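Local atomic coordinates of MucR Phosphodiesterase (Pseudomonas aeruginosa, PDB entry 5M1T), a protein that belongs to the EAL-domain phosphodiesterase family and binds C2E and magnesium ions in a pocket of a barrel-like domain. Residues L68-P73 against G81-L86; D102-Q107 against W119-N124. One frame throughout, in Å; residues are numbered along the deposited sequence.

Contact 1 of 2, residues L68-P73 against G81-L86. With C2E (9,9'-[(2R,3R,3aS,5S,7aR,9R,10R,10aS,12S,14aR)-3,5,10,12-tetrahydroxy-5,12-dioxidooctahydro-2H,7H-difuro[3,2-d:3',2'-j][1,3,7,9,2,8]tetraoxadiphosphacyclododecine-2,9-diyl]bis(2-amino-1,9-dihydro-6H-purin-6-one)), chain C.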
# COMPACT_ATOMS: atom_id res chain seq x y z
N LEU A 68 -1.43 -2.75 -20.80
CA LEU A 68 -0.23 -2.05 -21.17
C LEU A 68 0.56 -2.86 -22.18
O LEU A 68 0.66 -4.09 -22.08
CB LEU A 68 0.60 -1.77 -19.92
CG LEU A 68 1.86 -0.90 -20.04
CD1 LEU A 68 1.50 0.51 -20.45
CD2 LEU A 68 2.64 -0.90 -18.72
N ARG A 69 1.11 -2.16 -23.18
CA ARG A 69 2.03 -2.76 -24.13
C ARG A 69 3.28 -1.87 -24.27
O ARG A 69 3.25 -0.65 -24.01
CB ARG A 69 1.35 -2.91 -25.47
CG ARG A 69 0.10 -3.79 -25.43
CD ARG A 69 0.48 -5.26 -25.59
NE ARG A 69 -0.67 -6.17 -25.46
CZ ARG A 69 -1.25 -6.55 -24.32
NH1 ARG A 69 -0.85 -6.09 -23.16
NH2 ARG A 69 -2.26 -7.40 -24.35
N TRP A 70 4.39 -2.46 -24.67
CA TRP A 70 5.61 -1.69 -24.88
C TRP A 70 6.08 -1.89 -26.32
O TRP A 70 6.50 -2.98 -26.71
CB TRP A 70 6.65 -2.10 -23.82
CG TRP A 70 7.98 -1.41 -23.86
CD1 TRP A 70 8.34 -0.33 -24.60
CD2 TRP A 70 9.12 -1.75 -23.07
NE1 TRP A 70 9.64 0.02 -24.33
CE2 TRP A 70 10.14 -0.84 -23.39
CE3 TRP A 70 9.37 -2.74 -22.12
CZ2 TRP A 70 11.42 -0.89 -22.79
CZ3 TRP A 70 10.64 -2.78 -21.51
CH2 TRP A 70 11.64 -1.87 -21.86
N GLU A 71 5.94 -0.85 -27.13
CA GLU A 71 6.47 -0.86 -28.49
C GLU A 71 7.96 -0.61 -28.44
O GLU A 71 8.41 0.53 -28.39
CB GLU A 71 5.84 0.22 -29.36
CG GLU A 71 4.35 0.12 -29.50
CD GLU A 71 3.76 1.30 -30.26
OE1 GLU A 71 4.37 2.42 -30.24
OE2 GLU A 71 2.71 1.09 -30.90
N HIS A 72 8.71 -1.69 -28.47
CA HIS A 72 10.16 -1.60 -28.39
C HIS A 72 10.82 -1.51 -29.79
O HIS A 72 10.56 -2.32 -30.67
CB HIS A 72 10.72 -2.77 -27.58
CG HIS A 72 12.11 -2.52 -27.10
ND1 HIS A 72 13.22 -2.70 -27.89
CD2 HIS A 72 12.56 -2.05 -25.91
CE1 HIS A 72 14.30 -2.39 -27.21
NE2 HIS A 72 13.93 -1.98 -26.01
N PRO A 73 11.70 -0.51 -29.98
CA PRO A 73 12.29 -0.33 -31.31
C PRO A 73 13.08 -1.56 -31.82
O PRO A 73 13.05 -1.86 -33.00
CB PRO A 73 13.18 0.91 -31.15
CG PRO A 73 13.47 1.03 -29.69
CD PRO A 73 12.28 0.41 -28.98
N GLY A 81 3.84 -9.18 -19.07
CA GLY A 81 4.45 -10.28 -18.33
C GLY A 81 5.97 -10.26 -18.47
O GLY A 81 6.69 -10.80 -17.61
N GLN A 82 6.46 -9.65 -19.54
CA GLN A 82 7.89 -9.62 -19.81
C GLN A 82 8.62 -8.47 -19.11
O GLN A 82 9.85 -8.45 -19.09
CB GLN A 82 8.13 -9.54 -21.31
CG GLN A 82 7.60 -10.75 -22.06
CD GLN A 82 7.58 -10.50 -23.57
OE1 GLN A 82 8.62 -10.22 -24.16
NE2 GLN A 82 6.39 -10.59 -24.18
N PHE A 83 7.90 -7.52 -18.53
CA PHE A 83 8.55 -6.37 -17.87
C PHE A 83 7.87 -5.79 -16.63
O PHE A 83 8.48 -5.00 -15.93
CB PHE A 83 8.79 -5.24 -18.89
CG PHE A 83 7.54 -4.61 -19.40
CD1 PHE A 83 6.95 -3.56 -18.75
CD2 PHE A 83 6.97 -5.07 -20.58
CE1 PHE A 83 5.79 -2.98 -19.25
CE2 PHE A 83 5.78 -4.52 -21.09
CZ PHE A 83 5.20 -3.46 -20.43
N LEU A 84 6.63 -6.15 -16.34
CA LEU A 84 6.00 -5.62 -15.12
C LEU A 84 6.62 -6.11 -13.80
O LEU A 84 6.57 -5.39 -12.82
CB LEU A 84 4.49 -5.88 -15.11
CG LEU A 84 3.62 -4.92 -15.93
CD1 LEU A 84 2.17 -5.30 -15.75
CD2 LEU A 84 3.79 -3.49 -15.50
N PRO A 85 7.20 -7.32 -13.76
CA PRO A 85 7.88 -7.72 -12.53
C PRO A 85 9.13 -6.88 -12.21
O PRO A 85 9.37 -6.55 -11.05
CB PRO A 85 8.26 -9.19 -12.80
CG PRO A 85 7.29 -9.63 -13.84
CD PRO A 85 7.13 -8.43 -14.72
N LEU A 86 9.90 -6.53 -13.24
CA LEU A 86 10.99 -5.57 -13.10
C LEU A 86 10.47 -4.20 -12.68
O LEU A 86 11.07 -3.52 -11.84
CB LEU A 86 11.75 -5.45 -14.42
CG LEU A 86 12.91 -4.47 -14.47
CD1 LEU A 86 13.98 -4.92 -13.46
CD2 LEU A 86 13.52 -4.31 -15.87
P1 C2E C . -4.85 -9.71 -16.49
O2P C2E C . -5.32 -8.59 -15.60
O1P C2E C . -5.40 -11.08 -16.15
O5' C2E C . -5.25 -9.32 -17.99
C5' C2E C . -5.79 -10.27 -18.87
C4' C2E C . -4.71 -10.94 -19.69
O4' C2E C . -5.30 -12.03 -20.42
C3' C2E C . -4.11 -10.00 -20.73
O3' C2E C . -2.74 -10.35 -20.93
C2' C2E C . -4.88 -10.31 -21.99
O2' C2E C . -4.16 -10.01 -23.18
C1' C2E C . -5.06 -11.81 -21.81
N9 C2E C . -6.18 -12.38 -22.57
C8 C2E C . -7.40 -11.85 -22.72
N7 C2E C . -8.17 -12.66 -23.47
C5 C2E C . -7.43 -13.73 -23.80
C6 C2E C . -7.64 -14.96 -24.57
O6 C2E C . -8.75 -15.19 -25.10
N1 C2E C . -6.60 -15.81 -24.67
C2 C2E C . -5.40 -15.56 -24.09
N2 C2E C . -4.39 -16.45 -24.23
N3 C2E C . -5.15 -14.46 -23.36
C4 C2E C . -6.12 -13.53 -23.20
P11 C2E C . -1.60 -9.22 -20.96
O21 C2E C . -2.12 -8.04 -21.76
O11 C2E C . -0.38 -9.79 -21.61
O5A C2E C . -1.34 -8.77 -19.45
C5A C2E C . -0.89 -9.76 -18.51
C4A C2E C . -1.02 -9.21 -17.10
O4A C2E C . -0.27 -8.01 -16.96
C3A C2E C . -2.42 -8.79 -16.76
O3A C2E C . -3.25 -9.88 -16.40
C2A C2E C . -2.21 -7.82 -15.63
O2A C2E C . -1.99 -8.50 -14.40
C1A C2E C . -0.92 -7.15 -16.02
N91 C2E C . -1.19 -5.81 -16.61
C81 C2E C . -1.51 -5.49 -17.88
N71 C2E C . -1.64 -4.14 -18.02
C51 C2E C . -1.40 -3.60 -16.81
C61 C2E C . -1.38 -2.25 -16.23
O61 C2E C . -1.64 -1.25 -16.94
N11 C2E C . -1.08 -2.13 -14.92
C21 C2E C . -0.82 -3.20 -14.15
N21 C2E C . -0.52 -3.02 -12.85
N31 C2E C . -0.82 -4.47 -14.60
C41 C2E C . -1.11 -4.70 -15.90
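The phosphate oxygen O21 of C2E is gripped twice by R69, with NH1 and NH2 each 2.7 Å from it, so one guanidinium edge closes on a single acceptor. A bend at chi2 (-85°) carries that group back beside its own strand, where NH1 also donates to L68 O at 2.7 Å from above the carbonyl plane. This second bond fixes the guanidinium's rotation. One residue earlier, L68 N meets C2E N71 at 3.1 Å in an almost straight bond (177°). From the facing segment, L84 sets CD1 over a face of the same base, 3.3 Å from C2E N31. Behind the ligand the contact turns apolar. W70 and F83 form a T-shaped pair, the indole edge directed at the phenyl face with planes at 81°. At the phenyl rim, in the ring plane, L68 CD2 lies 3.8 Å from F83 CE1. Q45, just before strand 46-55, accepts the W70 indole N-H. Helix 32-38 packs against W70 and F83, helix 93-113 against L68 and L84. Strand 61-72 pairs with antiparallel strand 46-55, R69 lying against V47 and H49, while the loop leading into helix 84-90 covers its side chains beside the ligand pocket of the EAL domain.

Contact 2 of 2, residues D102-Q107 against W119-N124. With MG (magnesium ion), chain D; C2E (9,9'-[(2R,3R,3aS,5S,7aR,9R,10R,10aS,12S,14aR)-3,5,10,12-tetrahydroxy-5,12-dioxidooctahydro-2H,7H-difuro[3,2-d:3',2'-j][1,3,7,9,2,8]tetraoxadiphosphacyclododecine-2,9-diyl]bis(2-amino-1,9-dihydro-6H-purin-6-one)), chain C.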
# COMPACT_ATOMS: atom_id res chain seq x y z
N ASP A 102 -3.94 7.97 -16.11
CA ASP A 102 -4.19 9.22 -16.86
C ASP A 102 -4.75 8.97 -18.27
O ASP A 102 -5.78 9.49 -18.60
CB ASP A 102 -2.89 10.00 -17.02
CG ASP A 102 -3.10 11.31 -17.73
OD1 ASP A 102 -3.85 12.15 -17.20
OD2 ASP A 102 -2.54 11.48 -18.84
N GLU A 103 -4.05 8.17 -19.05
CA GLU A 103 -4.44 7.85 -20.42
C GLU A 103 -5.76 7.08 -20.50
O GLU A 103 -6.53 7.24 -21.44
CB GLU A 103 -3.33 7.01 -21.09
CG GLU A 103 -3.65 6.51 -22.48
CD GLU A 103 -3.63 7.58 -23.57
OE1 GLU A 103 -3.33 8.76 -23.30
OE2 GLU A 103 -3.94 7.24 -24.72
N ALA A 104 -6.01 6.21 -19.53
CA ALA A 104 -7.26 5.47 -19.49
C ALA A 104 -8.41 6.43 -19.20
O ALA A 104 -9.50 6.33 -19.76
CB ALA A 104 -7.19 4.40 -18.41
N CYS A 105 -8.19 7.34 -18.28
CA CYS A 105 -9.23 8.30 -17.94
C CYS A 105 -9.48 9.25 -19.09
O CYS A 105 -10.60 9.63 -19.35
CB CYS A 105 -8.90 9.07 -16.65
SG CYS A 105 -9.09 8.07 -15.14
N ARG A 106 -8.42 9.63 -19.79
CA ARG A 106 -8.53 10.52 -20.95
C ARG A 106 -9.36 9.85 -22.01
O ARG A 106 -10.30 10.45 -22.58
CB ARG A 106 -7.15 10.82 -21.52
CG ARG A 106 -7.13 11.99 -22.50
CD ARG A 106 -5.77 12.23 -23.16
NE ARG A 106 -5.32 11.07 -23.93
CZ ARG A 106 -5.73 10.75 -25.17
NH1 ARG A 106 -6.60 11.51 -25.83
NH2 ARG A 106 -5.27 9.65 -25.76
N GLN A 107 -9.04 8.60 -22.27
CA GLN A 107 -9.74 7.82 -23.26
C GLN A 107 -11.22 7.62 -22.95
O GLN A 107 -12.07 7.73 -23.84
CB GLN A 107 -9.06 6.48 -23.45
CG GLN A 107 -9.53 5.76 -24.69
CD GLN A 107 -9.25 6.56 -25.97
OE1 GLN A 107 -8.12 6.97 -26.23
NE2 GLN A 107 -10.28 6.78 -26.75
N TRP A 119 -20.23 2.41 -21.41
CA TRP A 119 -18.90 1.81 -21.26
C TRP A 119 -18.22 2.28 -19.99
O TRP A 119 -18.32 3.42 -19.60
CB TRP A 119 -17.98 2.15 -22.41
CG TRP A 119 -18.36 1.56 -23.72
CD1 TRP A 119 -19.45 0.81 -23.99
CD2 TRP A 119 -17.67 1.73 -24.97
NE1 TRP A 119 -19.48 0.48 -25.30
CE2 TRP A 119 -18.40 1.02 -25.93
CE3 TRP A 119 -16.52 2.43 -25.36
CZ2 TRP A 119 -18.02 0.97 -27.26
CZ3 TRP A 119 -16.13 2.38 -26.68
CH2 TRP A 119 -16.89 1.66 -27.62
N ASN A 120 -17.52 1.35 -19.37
CA ASN A 120 -16.59 1.63 -18.30
C ASN A 120 -15.17 1.22 -18.69
O ASN A 120 -14.97 0.48 -19.66
CB ASN A 120 -17.03 0.86 -17.06
CG ASN A 120 -18.36 1.34 -16.54
OD1 ASN A 120 -18.70 2.56 -16.64
ND2 ASN A 120 -19.16 0.40 -16.01
N ILE A 121 -14.18 1.70 -17.94
CA ILE A 121 -12.83 1.26 -18.21
C ILE A 121 -12.21 0.67 -16.95
O ILE A 121 -12.28 1.25 -15.87
CB ILE A 121 -11.93 2.36 -18.80
CG1 ILE A 121 -10.56 1.76 -19.19
CG2 ILE A 121 -11.70 3.50 -17.81
CD1 ILE A 121 -9.93 2.48 -20.35
N ALA A 122 -11.58 -0.48 -17.13
CA ALA A 122 -10.95 -1.19 -16.04
C ALA A 122 -9.42 -1.08 -16.10
O ALA A 122 -8.82 -1.33 -17.12
CB ALA A 122 -11.37 -2.65 -16.09
N VAL A 123 -8.82 -0.70 -14.99
CA VAL A 123 -7.36 -0.52 -14.91
C VAL A 123 -6.78 -1.46 -13.85
O VAL A 123 -7.32 -1.56 -12.75
CB VAL A 123 -6.99 0.93 -14.54
CG1 VAL A 123 -5.49 1.07 -14.25
CG2 VAL A 123 -7.42 1.88 -15.67
N ASN A 124 -5.71 -2.14 -14.17
CA ASN A 124 -5.12 -3.07 -13.23
C ASN A 124 -4.24 -2.40 -12.20
O ASN A 124 -3.50 -1.47 -12.53
CB ASN A 124 -4.30 -4.10 -13.99
CG ASN A 124 -5.18 -5.04 -14.79
OD1 ASN A 124 -5.86 -5.89 -14.22
ND2 ASN A 124 -5.20 -4.88 -16.09
MG MG D . -7.07 -7.58 -15.06
P1 C2E C . -4.85 -9.71 -16.49
O2P C2E C . -5.32 -8.59 -15.60
O1P C2E C . -5.40 -11.08 -16.15
O5' C2E C . -5.25 -9.32 -17.99
C5' C2E C . -5.79 -10.27 -18.87
C4' C2E C . -4.71 -10.94 -19.69
O4' C2E C . -5.30 -12.03 -20.42
C3' C2E C . -4.11 -10.00 -20.73
O3' C2E C . -2.74 -10.35 -20.93
C2' C2E C . -4.88 -10.31 -21.99
O2' C2E C . -4.16 -10.01 -23.18
C1' C2E C . -5.06 -11.81 -21.81
N9 C2E C . -6.18 -12.38 -22.57
C8 C2E C . -7.40 -11.85 -22.72
N7 C2E C . -8.17 -12.66 -23.47
C5 C2E C . -7.43 -13.73 -23.80
C6 C2E C . -7.64 -14.96 -24.57
O6 C2E C . -8.75 -15.19 -25.10
N1 C2E C . -6.60 -15.81 -24.67
C2 C2E C . -5.40 -15.56 -24.09
N2 C2E C . -4.39 -16.45 -24.23
N3 C2E C . -5.15 -14.46 -23.36
C4 C2E C . -6.12 -13.53 -23.20
P11 C2E C . -1.60 -9.22 -20.96
O21 C2E C . -2.12 -8.04 -21.76
O11 C2E C . -0.38 -9.79 -21.61
O5A C2E C . -1.34 -8.77 -19.45
C5A C2E C . -0.89 -9.76 -18.51
C4A C2E C . -1.02 -9.21 -17.10
O4A C2E C . -0.27 -8.01 -16.96
C3A C2E C . -2.42 -8.79 -16.76
O3A C2E C . -3.25 -9.88 -16.40
C2A C2E C . -2.21 -7.82 -15.63
O2A C2E C . -1.99 -8.50 -14.40
C1A C2E C . -0.92 -7.15 -16.02
N91 C2E C . -1.19 -5.81 -16.61
C81 C2E C . -1.51 -5.49 -17.88
N71 C2E C . -1.64 -4.14 -18.02
C51 C2E C . -1.40 -3.60 -16.81
C61 C2E C . -1.38 -2.25 -16.23
O61 C2E C . -1.64 -1.25 -16.94
N11 C2E C . -1.08 -2.13 -14.92
C21 C2E C . -0.82 -3.20 -14.15
N21 C2E C . -0.52 -3.02 -12.85
N31 C2E C . -0.82 -4.47 -14.60
C41 C2E C . -1.11 -4.70 -15.90
O HOH W 1 -8.11 -8.98 -16.34
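The C2E base has N124 CB over one face, 3.6 Å from N31. Near the start of the same segment, the W119 ring stacks with H116 and meets W111 edge-to-face. On the helix, the R106 guanidinium takes the E103 carboxylate at its edge, side-on and in its own plane. R106 NE reaches E103 OE1 at 3.1 Å, striking it from 46° above the carboxylate plane, while R106 NH2 lies 2.9 Å from E103 OE2 on the syn side, about 32° out of that plane. This salt bridge spans nearly one helical turn.

Where segment 102-107 of helix 93-113 packs on segment 119-124, which carries strand 120-124, the interface is small and wholly apolar. The methyl of A104 faces the strand, its CB 3.7 Å from V123 CG2 and 3.9 Å from I121 CD1. I121 and V123 alternate with A122, which turns away toward strand 153-158. With so short a side chain at A104, helix and strand backbones come close together. N124, the next residue on the strand, belongs to the opposite side. With CG anti to its carbonyl carbon (chi1 -70°), it carries OD1 to magnesium at 2.2 Å. The same ion takes C2E O2P at 2.1 Å and a water; E65, E156 and D186 complete its shell. Helix 93-113 forms part of the crossover between the neighbouring parallel strands 61-72 and 120-124. Apolar side chains facing the helix and a ligating residue at the strand's C-terminal end are characteristic of the beta-alpha-beta units of a TIM-like barrel, the fold of EAL domains.

How the contacts relate
Both contacts are buried and reach neighbouring strands of one sheet: contact 1 sets a loop and the start of helix 84-90 on strand 61-72, contact 2 the body of helix 93-113 on strand 120-124. Contact 1 lies farther out, its centre about 17 Å from the centre of the chain, against about 10 Å, and relies on aromatic packing plus direct polar bonds to the ligand. Contact 2 is a leaner aliphatic interface. Their centres are about 19 Å apart, but C2E bridges them: L84 and N124 lie on opposite faces of one base. R69 holds the P11 phosphate through O21 and the magnesium the P1 phosphate through O2P, so the contacts grip different phosphates of one ligand.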